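Long-range contacts in epoxyqueuosine reductase (Streptococcus thermophilus, PDB 5D6S), which belongs to the QueG family of reductases and holds cobalamin together with two iron/sulfur clusters: residues Asn149-Met155 and Gly193-Leu199; Thr49-Phe54 and Ala91-Ile95; Met342-Asp346 and Tyr375-Leu379; Thr354-Trp359 and His385-Trp390. Residues are numbered along the deposited sequence.

Contact 1 of 4, residues Asn149-Met155 and Gly193-Leu199; sequences NFEYKGM and GELITNL
Residues 152-155 and 193-197 are antiparallel strands, their axes 4.6 Å apart at closest and 165° between N-to-C directions. Tyr152-Thr197 and Gly154-Leu195 are non-hydrogen-bonded pairs (CA-CA 4.5 Å). Lys153-Ile196 and Met155-Glu194 are hydrogen-bonded pairs (5.1 and 5.2 Å). Lys153 N to Ile196 O and Ile196 N to Lys153 O are both 3.0 Å. Met155 N lies 2.9 Å from Glu194 O, and Glu194 N 3.0 Å from Met155 O. Asn198 extends the ladder past the strand ends: its N donates to Glu151 O (3.2 Å). Its side chain (chi1 p) points toward 149-155, where ND2 donates to Asn149 O (2.8 Å). Thr197 OG1 accepts from Leu199 N at 3.2 Å, an ST turn at the end of the strand.

Leu195 lies on the same face as Tyr152, with its CD1 3.7 Å from Tyr152 CD2. Phe150 (chi1 t) meets Leu199, CD1 to CD1 3.4 Å. On the other face Met155 CE reaches Ile196 CD1 at 4.0 Å.

Strand 152-155 is one of the two outermost strands of the four-stranded antiparallel sheet in this chain. Helix 128-144 packs against Phe150, Tyr152 and Leu195, while strand 93-100 flanks 190-197 on its other edge.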
loop_
_atom_site.group_PDB
_atom_site.type_symbol
_atom_site.label_atom_id
_atom_site.label_comp_id
_atom_site.label_asym_id
_atom_site.label_seq_id
_atom_site.Cartn_x
_atom_site.Cartn_y
_atom_site.Cartn_z
ATOM N N ASN A 149 30.878 -20.416 5.135
ATOM C CA ASN A 149 30.720 -19.876 3.777
ATOM C C ASN A 149 29.292 -19.438 3.446
ATOM O O ASN A 149 28.901 -19.395 2.278
ATOM C CB ASN A 149 31.194 -20.887 2.722
ATOM C CG ASN A 149 32.695 -20.923 2.587
ATOM O OD1 ASN A 149 33.377 -19.920 2.798
ATOM N ND2 ASN A 149 33.223 -22.083 2.218
ATOM N N PHE A 150 28.518 -19.100 4.473
ATOM C CA PHE A 150 27.141 -18.674 4.275
ATOM C C PHE A 150 27.113 -17.359 3.490
ATOM O O PHE A 150 27.817 -16.402 3.844
ATOM C CB PHE A 150 26.452 -18.505 5.630
ATOM C CG PHE A 150 25.045 -18.011 5.543
ATOM C CD1 PHE A 150 24.196 -18.430 4.518
ATOM C CD2 PHE A 150 24.546 -17.147 6.517
ATOM C CE1 PHE A 150 22.887 -17.984 4.466
ATOM C CE2 PHE A 150 23.231 -16.698 6.472
ATOM C CZ PHE A 150 22.402 -17.120 5.447
ATOM N N GLU A 151 26.315 -17.322 2.425
ATOM C CA GLU A 151 26.158 -16.109 1.621
ATOM C C GLU A 151 24.686 -15.789 1.427
ATOM O O GLU A 151 23.897 -16.680 1.124
ATOM C CB GLU A 151 26.839 -16.260 0.267
ATOM C CG GLU A 151 28.359 -16.165 0.327
ATOM C CD GLU A 151 29.005 -15.972 -1.041
ATOM O OE1 GLU A 151 28.281 -15.946 -2.080
ATOM O OE2 GLU A 151 30.249 -15.818 -1.070
ATOM N N TYR A 152 24.325 -14.513 1.591
ATOM C CA TYR A 152 22.921 -14.105 1.495
ATOM C C TYR A 152 22.678 -12.744 0.866
ATOM O O TYR A 152 23.594 -11.968 0.627
ATOM C CB TYR A 152 22.256 -14.147 2.870
ATOM C CG TYR A 152 22.846 -13.210 3.894
ATOM C CD1 TYR A 152 24.005 -13.535 4.562
ATOM C CD2 TYR A 152 22.211 -12.012 4.231
ATOM C CE1 TYR A 152 24.531 -12.692 5.526
ATOM C CE2 TYR A 152 22.731 -11.174 5.204
ATOM C CZ TYR A 152 23.895 -11.530 5.842
ATOM O OH TYR A 152 24.460 -10.699 6.769
ATOM N N LYS A 153 21.404 -12.477 0.614
ATOM C CA LYS A 153 20.947 -11.257 -0.022
ATOM C C LYS A 153 19.477 -11.078 0.354
ATOM O O LYS A 153 18.620 -11.822 -0.106
ATOM C CB LYS A 153 21.155 -11.382 -1.532
ATOM C CG LYS A 153 20.500 -10.324 -2.384
ATOM C CD LYS A 153 20.920 -8.929 -1.983
ATOM C CE LYS A 153 20.528 -7.952 -3.074
ATOM N NZ LYS A 153 20.402 -6.589 -2.507
ATOM N N GLY A 154 19.203 -10.102 1.210
ATOM C CA GLY A 154 17.851 -9.868 1.726
ATOM C C GLY A 154 17.033 -8.908 0.879
ATOM O O GLY A 154 17.546 -7.920 0.384
ATOM N N MET A 155 15.742 -9.187 0.753
ATOM C CA MET A 155 14.813 -8.319 0.035
ATOM C C MET A 155 13.499 -8.145 0.799
ATOM O O MET A 155 12.993 -9.091 1.382
ATOM C CB MET A 155 14.514 -8.899 -1.350
ATOM C CG MET A 155 15.700 -8.854 -2.272
ATOM S SD MET A 155 15.252 -9.569 -3.850
ATOM C CE MET A 155 16.694 -9.129 -4.822
ATOM N N GLY A 193 8.822 -11.090 2.809
ATOM C CA GLY A 193 10.244 -10.886 2.579
ATOM C C GLY A 193 10.913 -12.131 2.003
ATOM O O GLY A 193 10.310 -13.201 1.942
ATOM N N GLU A 194 12.165 -11.979 1.589
ATOM C CA GLU A 194 12.975 -13.074 1.045
ATOM C C GLU A 194 14.414 -12.953 1.490
ATOM O O GLU A 194 14.964 -11.860 1.551
ATOM C CB GLU A 194 13.043 -13.050 -0.474
ATOM C CG GLU A 194 11.719 -13.119 -1.175
ATOM C CD GLU A 194 11.200 -11.762 -1.528
ATOM O OE1 GLU A 194 10.106 -11.432 -1.029
ATOM O OE2 GLU A 194 11.898 -11.032 -2.278
ATOM N N LEU A 195 15.020 -14.101 1.764
ATOM C CA LEU A 195 16.455 -14.194 1.955
ATOM C C LEU A 195 16.987 -15.157 0.901
ATOM O O LEU A 195 16.827 -16.378 1.017
ATOM C CB LEU A 195 16.768 -14.693 3.364
ATOM C CG LEU A 195 18.227 -14.640 3.783
ATOM C CD1 LEU A 195 18.760 -13.220 3.778
ATOM C CD2 LEU A 195 18.366 -15.242 5.173
ATOM N N ILE A 196 17.567 -14.597 -0.156
ATOM C CA ILE A 196 18.245 -15.404 -1.167
ATOM C C ILE A 196 19.539 -15.894 -0.538
ATOM O O ILE A 196 20.201 -15.151 0.185
ATOM C CB ILE A 196 18.585 -14.609 -2.436
ATOM C CG1 ILE A 196 17.332 -14.001 -3.058
ATOM C CG2 ILE A 196 19.234 -15.515 -3.474
ATOM C CD1 ILE A 196 17.634 -12.973 -4.134
ATOM N N THR A 197 19.897 -17.145 -0.815
ATOM C CA THR A 197 21.000 -17.800 -0.112
ATOM C C THR A 197 21.700 -18.901 -0.933
ATOM O O THR A 197 21.152 -19.430 -1.904
ATOM C CB THR A 197 20.518 -18.333 1.267
ATOM O OG1 THR A 197 21.504 -19.194 1.832
ATOM C CG2 THR A 197 19.251 -19.116 1.141
ATOM N N ASN A 198 22.917 -19.251 -0.505
ATOM C CA ASN A 198 23.716 -20.326 -1.135
ATOM C C ASN A 198 23.608 -21.697 -0.442
ATOM O O ASN A 198 24.428 -22.578 -0.681
ATOM C CB ASN A 198 25.185 -19.921 -1.201
ATOM C CG ASN A 198 25.865 -19.938 0.158
ATOM O OD1 ASN A 198 25.228 -20.135 1.198
ATOM N ND2 ASN A 198 27.163 -19.694 0.157
ATOM N N LEU A 199 22.590 -21.875 0.395
ATOM C CA LEU A 199 22.354 -23.139 1.090
ATOM C C LEU A 199 21.618 -24.152 0.214
ATOM O O LEU A 199 20.774 -23.794 -0.599
ATOM C CB LEU A 199 21.557 -22.901 2.376
ATOM C CG LEU A 199 22.315 -22.479 3.644
ATOM C CD1 LEU A 199 23.506 -21.584 3.345
ATOM C CD2 LEU A 199 21.372 -21.808 4.638
#

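Contact 2 of 4, residues Thr49-Phe54 and Ala91-Ile95; sequences TTADDF and AKTII
This is an antiparallel pairing at one margin of the four-stranded sheet. Strand 45-50, the outermost strand on this side within the chain, ends here beside the start of strand 93-100. Three residues bury the most surface: Ile94, Ala51 and Thr49. Thr49 and Ile94 form the hydrogen-bonded pair (CA-CA 5.3 Å). Thr49 N donates to Ile94 O at 3.0 Å, and Ile94 N to Thr49 O at 2.7 Å. Both side chains lie on the same face of the sheet, with Thr49 CG2 4.0 Å from Ile94 CB. The next pair, Thr50-Thr93, is non-hydrogen-bonded (CA-CA 4.3 Å), and its side chains diverge.

Ile94 (chi1 m, chi2 t) extends its CD1 to Thr50 O at 3.8 Å and to the edge of the Phe54 ring, 4.4 Å from CE1. Val166 of helix 163-169 packs on both Phe54 and Ile94. Arg169 of that helix makes a cation-pi contact with Phe54 and hydrogen-bonds Thr49 OG1.

Ala51 follows the strand. Its N donates to Lys92 O at 3.1 Å, and its CB meets Ala91 CB at 3.7 Å. Thr50 OG1 (chi1 p) accepts from Asp52 N at 3.1 Å, an ST turn where the chain leaves the strand. Opposite Thr197 of the other neighbouring strand, Lys92 and Thr93 form a classic beta bulge. Thr49 O accepts a second bond, from Thr93 OG1 at 2.6 Å.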
loop_
_atom_site.group_PDB
_atom_site.type_symbol
_atom_site.label_atom_id
_atom_site.label_comp_id
_atom_site.label_asym_id
_atom_site.label_seq_id
_atom_site.Cartn_x
_atom_site.Cartn_y
_atom_site.Cartn_z
ATOM N N THR A 49 12.391 -22.562 -1.036
ATOM C CA THR A 49 12.232 -22.867 -2.445
ATOM C C THR A 49 13.582 -22.727 -3.114
ATOM O O THR A 49 14.533 -22.208 -2.535
ATOM C CB THR A 49 11.191 -21.971 -3.128
ATOM O OG1 THR A 49 11.315 -22.093 -4.551
ATOM C CG2 THR A 49 11.399 -20.532 -2.743
ATOM N N THR A 50 13.661 -23.225 -4.335
ATOM C CA THR A 50 14.922 -23.222 -5.052
ATOM C C THR A 50 15.199 -21.811 -5.539
ATOM O O THR A 50 14.293 -20.974 -5.631
ATOM C CB THR A 50 14.903 -24.184 -6.259
ATOM O OG1 THR A 50 13.960 -23.717 -7.231
ATOM C CG2 THR A 50 14.536 -25.600 -5.818
ATOM N N ALA A 51 16.460 -21.570 -5.862
ATOM C CA ALA A 51 16.855 -20.396 -6.611
ATOM C C ALA A 51 16.602 -20.596 -8.114
ATOM O O ALA A 51 17.260 -19.967 -8.942
ATOM C CB ALA A 51 18.318 -20.100 -6.363
ATOM N N ASP A 52 15.683 -21.490 -8.477
ATOM C CA ASP A 52 15.363 -21.689 -9.885
ATOM C C ASP A 52 14.670 -20.446 -10.373
ATOM O O ASP A 52 13.883 -19.830 -9.636
ATOM C CB ASP A 52 14.438 -22.890 -10.113
ATOM C CG ASP A 52 15.164 -24.219 -10.019
ATOM O OD1 ASP A 52 16.405 -24.231 -9.911
ATOM O OD2 ASP A 52 14.482 -25.257 -10.067
ATOM N N ASP A 53 14.956 -20.081 -11.609
ATOM C CA ASP A 53 14.379 -18.881 -12.133
ATOM C C ASP A 53 12.833 -18.960 -12.237
ATOM O O ASP A 53 12.220 -19.964 -11.880
ATOM C CB ASP A 53 15.087 -18.451 -13.423
ATOM C CG ASP A 53 15.178 -19.536 -14.449
ATOM O OD1 ASP A 53 14.104 -20.038 -14.867
ATOM O OD2 ASP A 53 16.316 -19.833 -14.890
ATOM N N PHE A 54 12.208 -17.873 -12.665
ATOM C CA PHE A 54 10.764 -17.762 -12.655
ATOM C C PHE A 54 10.245 -17.418 -14.044
ATOM O O PHE A 54 9.257 -16.697 -14.163
ATOM C CB PHE A 54 10.310 -16.639 -11.705
ATOM C CG PHE A 54 10.550 -16.899 -10.239
ATOM C CD1 PHE A 54 11.803 -16.707 -9.686
ATOM C CD2 PHE A 54 9.497 -17.258 -9.407
ATOM C CE1 PHE A 54 12.032 -16.933 -8.346
ATOM C CE2 PHE A 54 9.713 -17.485 -8.058
ATOM C CZ PHE A 54 10.978 -17.323 -7.525
ATOM N N ALA A 91 23.614 -18.573 -5.682
ATOM C CA ALA A 91 22.246 -18.799 -5.240
ATOM C C ALA A 91 21.840 -20.243 -5.425
ATOM O O ALA A 91 22.060 -20.839 -6.469
ATOM C CB ALA A 91 21.291 -17.892 -5.986
ATOM N N LYS A 92 21.206 -20.770 -4.390
ATOM C CA LYS A 92 20.888 -22.174 -4.312
ATOM C C LYS A 92 19.467 -22.372 -3.779
ATOM O O LYS A 92 18.684 -23.100 -4.363
ATOM C CB LYS A 92 21.920 -22.861 -3.414
ATOM C CG LYS A 92 22.274 -24.268 -3.849
ATOM C CD LYS A 92 23.088 -24.268 -5.135
ATOM C CE LYS A 92 22.520 -25.283 -6.120
ATOM N NZ LYS A 92 23.295 -25.360 -7.384
ATOM N N THR A 93 19.137 -21.733 -2.663
ATOM C CA THR A 93 17.761 -21.712 -2.182
ATOM C C THR A 93 17.318 -20.283 -1.835
ATOM O O THR A 93 18.153 -19.384 -1.670
ATOM C CB THR A 93 17.558 -22.656 -0.973
ATOM O OG1 THR A 93 16.173 -22.675 -0.605
ATOM C CG2 THR A 93 18.358 -22.211 0.231
ATOM N N ILE A 94 16.000 -20.074 -1.767
ATOM C CA ILE A 94 15.397 -18.797 -1.334
ATOM C C ILE A 94 14.459 -19.072 -0.175
ATOM O O ILE A 94 13.603 -19.941 -0.263
ATOM C CB ILE A 94 14.562 -18.110 -2.448
ATOM C CG1 ILE A 94 15.448 -17.720 -3.640
ATOM C CG2 ILE A 94 13.888 -16.862 -1.907
ATOM C CD1 ILE A 94 14.682 -17.310 -4.882
ATOM N N ILE A 95 14.599 -18.290 0.885
ATOM C CA ILE A 95 13.764 -18.432 2.072
ATOM C C ILE A 95 12.775 -17.283 2.116
ATOM O O ILE A 95 13.169 -16.128 2.278
ATOM C CB ILE A 95 14.598 -18.379 3.358
ATOM C CG1 ILE A 95 15.792 -19.334 3.242
ATOM C CG2 ILE A 95 13.726 -18.693 4.560
ATOM C CD1 ILE A 95 16.799 -19.230 4.378
#

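Contact 3 of 4, residues Met342-Asp346 and Tyr375-Leu379; sequences MEIID and YMRGL
The methyl of Met342 sits squarely over one face of the Tyr375 ring. Its CE is 3.6 Å from the ring centroid and 8° off the normal, a CH-pi contact. The sulfur SD of Met342 is 4.8 Å from the same centroid, which makes this a Met-aromatic contact as well. Tyr375 (chi1 t) spans the gap between two helices whose backbones stay well apart: CA-CA is 9.5 Å for Met342-Tyr375 and 8.6 Å for Asp346-Leu379. Its OH donates to Asp346 OD2 at 2.9 Å and touches Ile345 CG2 at 3.6 Å. The segments belong to helices 338-347 and 370-377, which alternate with helices 351-364 and 384-396 in an arrangement consistent with the HEAT-like repeats of QueG proteins. Leu379 (chi1 m, chi2 t) points its CA-to-CB bond toward the other segment. Its CD2 is 4.0 Å from Ile345 CG2. Ile345 (chi1 m) also packs on Ala357, Ile358 and Leu361 of helix 351-364, while Leu379 rests on Trp390 of helix 384-396.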
loop_
_atom_site.group_PDB
_atom_site.type_symbol
_atom_site.label_atom_id
_atom_site.label_comp_id
_atom_site.label_asym_id
_atom_site.label_seq_id
_atom_site.Cartn_x
_atom_site.Cartn_y
_atom_site.Cartn_z
ATOM N N MET A 342 -10.176 27.557 2.056
ATOM C CA MET A 342 -10.067 28.887 1.507
ATOM C C MET A 342 -8.668 29.383 1.767
ATOM O O MET A 342 -8.094 30.058 0.936
ATOM C CB MET A 342 -11.138 29.822 2.072
ATOM C CG MET A 342 -12.474 29.813 1.336
ATOM S SD MET A 342 -13.851 30.502 2.330
ATOM C CE MET A 342 -14.459 31.722 1.152
ATOM N N GLU A 343 -8.101 29.026 2.909
ATOM C CA GLU A 343 -6.738 29.430 3.286
ATOM C C GLU A 343 -5.706 28.793 2.358
ATOM O O GLU A 343 -4.770 29.461 1.892
ATOM C CB GLU A 343 -6.420 29.080 4.748
ATOM C CG GLU A 343 -7.128 29.987 5.755
ATOM C CD GLU A 343 -7.081 29.490 7.212
ATOM O OE1 GLU A 343 -6.198 28.664 7.544
ATOM O OE2 GLU A 343 -7.949 29.930 8.012
ATOM N N ILE A 344 -5.873 27.498 2.094
ATOM C CA ILE A 344 -4.985 26.801 1.184
ATOM C C ILE A 344 -4.994 27.492 -0.185
ATOM O O ILE A 344 -3.959 27.770 -0.769
ATOM C CB ILE A 344 -5.425 25.334 1.044
ATOM C CG1 ILE A 344 -5.045 24.572 2.284
ATOM C CG2 ILE A 344 -4.776 24.668 -0.165
ATOM C CD1 ILE A 344 -5.782 23.272 2.422
ATOM N N ILE A 345 -6.196 27.755 -0.687
ATOM C CA ILE A 345 -6.372 28.350 -2.006
ATOM C C ILE A 345 -5.769 29.764 -2.111
ATOM O O ILE A 345 -5.210 30.105 -3.133
ATOM C CB ILE A 345 -7.857 28.414 -2.395
ATOM C CG1 ILE A 345 -8.437 27.013 -2.591
ATOM C CG2 ILE A 345 -8.035 29.245 -3.655
ATOM C CD1 ILE A 345 -9.951 26.998 -2.660
ATOM N N ASP A 346 -5.933 30.583 -1.086
ATOM C CA ASP A 346 -5.491 31.971 -1.176
ATOM C C ASP A 346 -3.974 32.056 -1.010
ATOM O O ASP A 346 -3.303 32.743 -1.771
ATOM C CB ASP A 346 -6.375 32.878 -0.300
ATOM C CG ASP A 346 -7.872 32.949 -0.875
ATOM O OD1 ASP A 346 -8.041 33.542 -1.987
ATOM O OD2 ASP A 346 -8.859 32.391 -0.264
ATOM N N TYR A 375 -17.009 34.758 -4.253
ATOM C CA TYR A 375 -15.658 34.286 -3.870
ATOM C C TYR A 375 -15.086 33.515 -5.029
ATOM O O TYR A 375 -13.961 33.769 -5.458
ATOM C CB TYR A 375 -15.697 33.382 -2.624
ATOM C CG TYR A 375 -14.399 32.638 -2.368
ATOM C CD1 TYR A 375 -13.264 33.318 -1.961
ATOM C CD2 TYR A 375 -14.287 31.265 -2.567
ATOM C CE1 TYR A 375 -12.045 32.671 -1.752
ATOM C CE2 TYR A 375 -13.068 30.597 -2.343
ATOM C CZ TYR A 375 -11.953 31.312 -1.932
ATOM O OH TYR A 375 -10.717 30.698 -1.679
ATOM N N MET A 376 -15.869 32.543 -5.500
ATOM C CA MET A 376 -15.428 31.588 -6.530
ATOM C C MET A 376 -15.226 32.295 -7.845
ATOM O O MET A 376 -14.194 32.138 -8.472
ATOM C CB MET A 376 -16.466 30.453 -6.670
ATOM C CG MET A 376 -16.101 29.310 -7.597
ATOM S SD MET A 376 -14.623 28.398 -7.151
ATOM C CE MET A 376 -15.153 27.638 -5.604
ATOM N N ARG A 377 -16.209 33.102 -8.243
ATOM C CA ARG A 377 -16.104 33.894 -9.467
ATOM C C ARG A 377 -14.799 34.687 -9.457
ATOM O O ARG A 377 -14.156 34.862 -10.491
ATOM C CB ARG A 377 -17.313 34.849 -9.616
ATOM C CG ARG A 377 -17.431 35.558 -10.969
ATOM C CD ARG A 377 -18.646 36.499 -11.054
ATOM N NE ARG A 377 -19.918 35.862 -10.648
ATOM C CZ ARG A 377 -20.598 36.121 -9.526
ATOM N NH1 ARG A 377 -20.162 37.033 -8.660
ATOM N NH2 ARG A 377 -21.734 35.470 -9.266
ATOM N N GLY A 378 -14.432 35.168 -8.279
ATOM C CA GLY A 378 -13.301 36.086 -8.103
ATOM C C GLY A 378 -11.897 35.501 -7.950
ATOM O O GLY A 378 -10.925 36.249 -7.876
ATOM N N LEU A 379 -11.774 34.178 -7.928
ATOM C CA LEU A 379 -10.466 33.542 -8.034
ATOM C C LEU A 379 -10.059 33.660 -9.475
ATOM O O LEU A 379 -10.914 33.628 -10.361
ATOM C CB LEU A 379 -10.541 32.052 -7.705
ATOM C CG LEU A 379 -11.126 31.610 -6.367
ATOM C CD1 LEU A 379 -11.259 30.097 -6.309
ATOM C CD2 LEU A 379 -10.275 32.103 -5.221
#

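Contact 4 of 4, residues Thr354-Trp359 and His385-Trp390; sequences TATAIW and HSQAEW
Two helical segments run side by side in the same direction, 5° apart, with axes 8.3 Å apart at closest. The backbones come nearest at Ala355-Ser386, CA-CA 4.0 Å. The segments lie on helices 351-364 and 384-396, and their parallel course fits successive HEAT-like repeats, as in other QueG proteins.

At the start of 385-390, the His385 backbone meets Ala355, with His385 C 3.8 Å from Ala355 CB. Ser386 (chi1 m) follows. Its OG lies 3.5 Å from Ala355 CB and 3.6 Å from Thr354 CG2, and its O is 4.1 Å from Ile358 CD1. One turn on, Glu389 (chi1 m, chi2 m) lays its CG 3.4 Å from Ala355 O and its OE2 3.6 Å from Trp359 CB. Its carboxylate has its own partner: OE1 forms a salt bridge with Arg253, which also makes a cation-pi contact with Trp359. Last comes Trp390 (chi1 t), whose CA is 3.8 Å from Ile358 CG2. Its ring leads away, and NE1 hydrogen-bonds Met376 O.

No hydrogen bond crosses between the two segments. The small Ala355 and Ser386 permit the close approach, so the pairing rests on van der Waals contact, while the polar ends of Glu389 and Trp390 bond to residues beyond it.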
loop_
_atom_site.group_PDB
_atom_site.type_symbol
_atom_site.label_atom_id
_atom_site.label_comp_id
_atom_site.label_asym_id
_atom_site.label_seq_id
_atom_site.Cartn_x
_atom_site.Cartn_y
_atom_site.Cartn_z
ATOM N N THR A 354 -4.175 23.425 -3.838
ATOM C CA THR A 354 -5.087 24.472 -4.242
ATOM C C THR A 354 -6.157 23.940 -5.177
ATOM O O THR A 354 -7.359 24.148 -4.981
ATOM C CB THR A 354 -4.329 25.613 -4.934
ATOM O OG1 THR A 354 -3.415 26.223 -4.015
ATOM C CG2 THR A 354 -5.304 26.692 -5.456
ATOM N N ALA A 355 -5.721 23.286 -6.240
ATOM C CA ALA A 355 -6.663 22.795 -7.259
ATOM C C ALA A 355 -7.605 21.761 -6.657
ATOM O O ALA A 355 -8.780 21.693 -6.971
ATOM C CB ALA A 355 -5.909 22.203 -8.414
ATOM N N THR A 356 -7.076 20.957 -5.769
ATOM C CA THR A 356 -7.903 19.918 -5.136
ATOM C C THR A 356 -8.927 20.606 -4.227
ATOM O O THR A 356 -10.109 20.295 -4.280
ATOM C CB THR A 356 -7.039 18.929 -4.377
ATOM O OG1 THR A 356 -6.041 18.411 -5.273
ATOM C CG2 THR A 356 -7.874 17.832 -3.831
ATOM N N ALA A 357 -8.475 21.609 -3.481
ATOM C CA ALA A 357 -9.353 22.380 -2.605
ATOM C C ALA A 357 -10.476 23.102 -3.375
ATOM O O ALA A 357 -11.614 23.113 -2.923
ATOM C CB ALA A 357 -8.553 23.375 -1.787
ATOM N N ILE A 358 -10.160 23.692 -4.526
ATOM C CA ILE A 358 -11.180 24.339 -5.341
ATOM C C ILE A 358 -12.287 23.361 -5.708
ATOM O O ILE A 358 -13.462 23.636 -5.491
ATOM C CB ILE A 358 -10.562 24.920 -6.621
ATOM C CG1 ILE A 358 -9.793 26.193 -6.265
ATOM C CG2 ILE A 358 -11.641 25.228 -7.642
ATOM C CD1 ILE A 358 -8.953 26.683 -7.395
ATOM N N TRP A 359 -11.894 22.173 -6.177
ATOM C CA TRP A 359 -12.833 21.101 -6.394
ATOM C C TRP A 359 -13.629 20.811 -5.129
ATOM O O TRP A 359 -14.844 20.653 -5.172
ATOM C CB TRP A 359 -12.100 19.820 -6.842
ATOM C CG TRP A 359 -12.985 18.592 -6.917
ATOM C CD1 TRP A 359 -13.911 18.313 -7.876
ATOM C CD2 TRP A 359 -13.035 17.513 -5.992
ATOM N NE1 TRP A 359 -14.528 17.107 -7.613
ATOM C CE2 TRP A 359 -14.000 16.592 -6.467
ATOM C CE3 TRP A 359 -12.350 17.217 -4.824
ATOM C CZ2 TRP A 359 -14.305 15.413 -5.796
ATOM C CZ3 TRP A 359 -12.655 16.019 -4.142
ATOM C CH2 TRP A 359 -13.622 15.143 -4.632
ATOM N N HIS A 385 -3.951 23.305 -13.671
ATOM C CA HIS A 385 -4.796 22.389 -12.938
ATOM C C HIS A 385 -5.843 23.071 -12.081
ATOM O O HIS A 385 -7.002 22.668 -12.094
ATOM C CB HIS A 385 -3.969 21.510 -12.046
ATOM C CG HIS A 385 -2.943 20.732 -12.782
ATOM N ND1 HIS A 385 -3.212 19.513 -13.368
ATOM C CD2 HIS A 385 -1.640 21.002 -13.031
ATOM C CE1 HIS A 385 -2.108 19.057 -13.936
ATOM N NE2 HIS A 385 -1.139 19.938 -13.737
ATOM N N SER A 386 -5.433 24.099 -11.347
ATOM C CA SER A 386 -6.390 24.947 -10.655
ATOM C C SER A 386 -7.435 25.563 -11.598
ATOM O O SER A 386 -8.636 25.543 -11.301
ATOM C CB SER A 386 -5.671 26.042 -9.913
ATOM O OG SER A 386 -4.891 25.489 -8.860
ATOM N N GLN A 387 -6.974 26.064 -12.750
ATOM C CA GLN A 387 -7.845 26.630 -13.783
ATOM C C GLN A 387 -8.886 25.617 -14.217
ATOM O O GLN A 387 -10.082 25.886 -14.203
ATOM C CB GLN A 387 -7.026 27.042 -15.007
ATOM C CG GLN A 387 -7.807 27.753 -16.099
ATOM C CD GLN A 387 -8.083 29.206 -15.759
ATOM O OE1 GLN A 387 -7.274 29.873 -15.096
ATOM N NE2 GLN A 387 -9.224 29.714 -16.214
ATOM N N ALA A 388 -8.427 24.410 -14.509
ATOM C CA ALA A 388 -9.315 23.352 -14.925
ATOM C C ALA A 388 -10.388 23.037 -13.888
ATOM O O ALA A 388 -11.574 22.926 -14.226
ATOM C CB ALA A 388 -8.510 22.114 -15.250
ATOM N N GLU A 389 -9.988 22.882 -12.634
ATOM C CA GLU A 389 -10.942 22.545 -11.562
ATOM C C GLU A 389 -11.899 23.697 -11.335
ATOM O O GLU A 389 -13.080 23.488 -11.090
ATOM C CB GLU A 389 -10.217 22.202 -10.236
ATOM C CG GLU A 389 -9.316 20.978 -10.285
ATOM C CD GLU A 389 -10.048 19.699 -10.662
ATOM O OE1 GLU A 389 -9.456 18.859 -11.377
ATOM O OE2 GLU A 389 -11.232 19.523 -10.274
ATOM N N TRP A 390 -11.375 24.908 -11.428
ATOM C CA TRP A 390 -12.170 26.111 -11.269
ATOM C C TRP A 390 -13.261 26.210 -12.325
ATOM O O TRP A 390 -14.410 26.508 -11.996
ATOM C CB TRP A 390 -11.259 27.337 -11.345
ATOM C CG TRP A 390 -11.943 28.657 -11.290
ATOM C CD1 TRP A 390 -12.550 29.214 -10.215
ATOM C CD2 TRP A 390 -12.048 29.606 -12.346
ATOM N NE1 TRP A 390 -13.026 30.461 -10.529
ATOM C CE2 TRP A 390 -12.731 30.725 -11.834
ATOM C CE3 TRP A 390 -11.630 29.619 -13.675
ATOM C CZ2 TRP A 390 -13.011 31.831 -12.597
ATOM C CZ3 TRP A 390 -11.905 30.737 -14.446
ATOM C CH2 TRP A 390 -12.581 31.824 -13.905
#

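Overall arrangement
The four contacts form two pairs on opposite sides of the chain's centre. Contacts 1 and 2 have centres 10 Å apart and share one sheet: strands 190-197 and 93-100 are neighbours, probably joined by hydrogen bonds such as Leu195 N to Ile95 O at 2.8 Å. Both approach the cobalamin: its nearest atoms are about 6 Å from Gly193 and about 8 Å from the Phe54 side chain. Contacts 3 and 4 are also 10 Å apart between centres. Their segments alternate along the chain, and Ile345 CD1 meets Ile358 CG1 at 3.7 Å. The pairs do not touch. Centres of one pair lie 49 to 58 Å from those of the other.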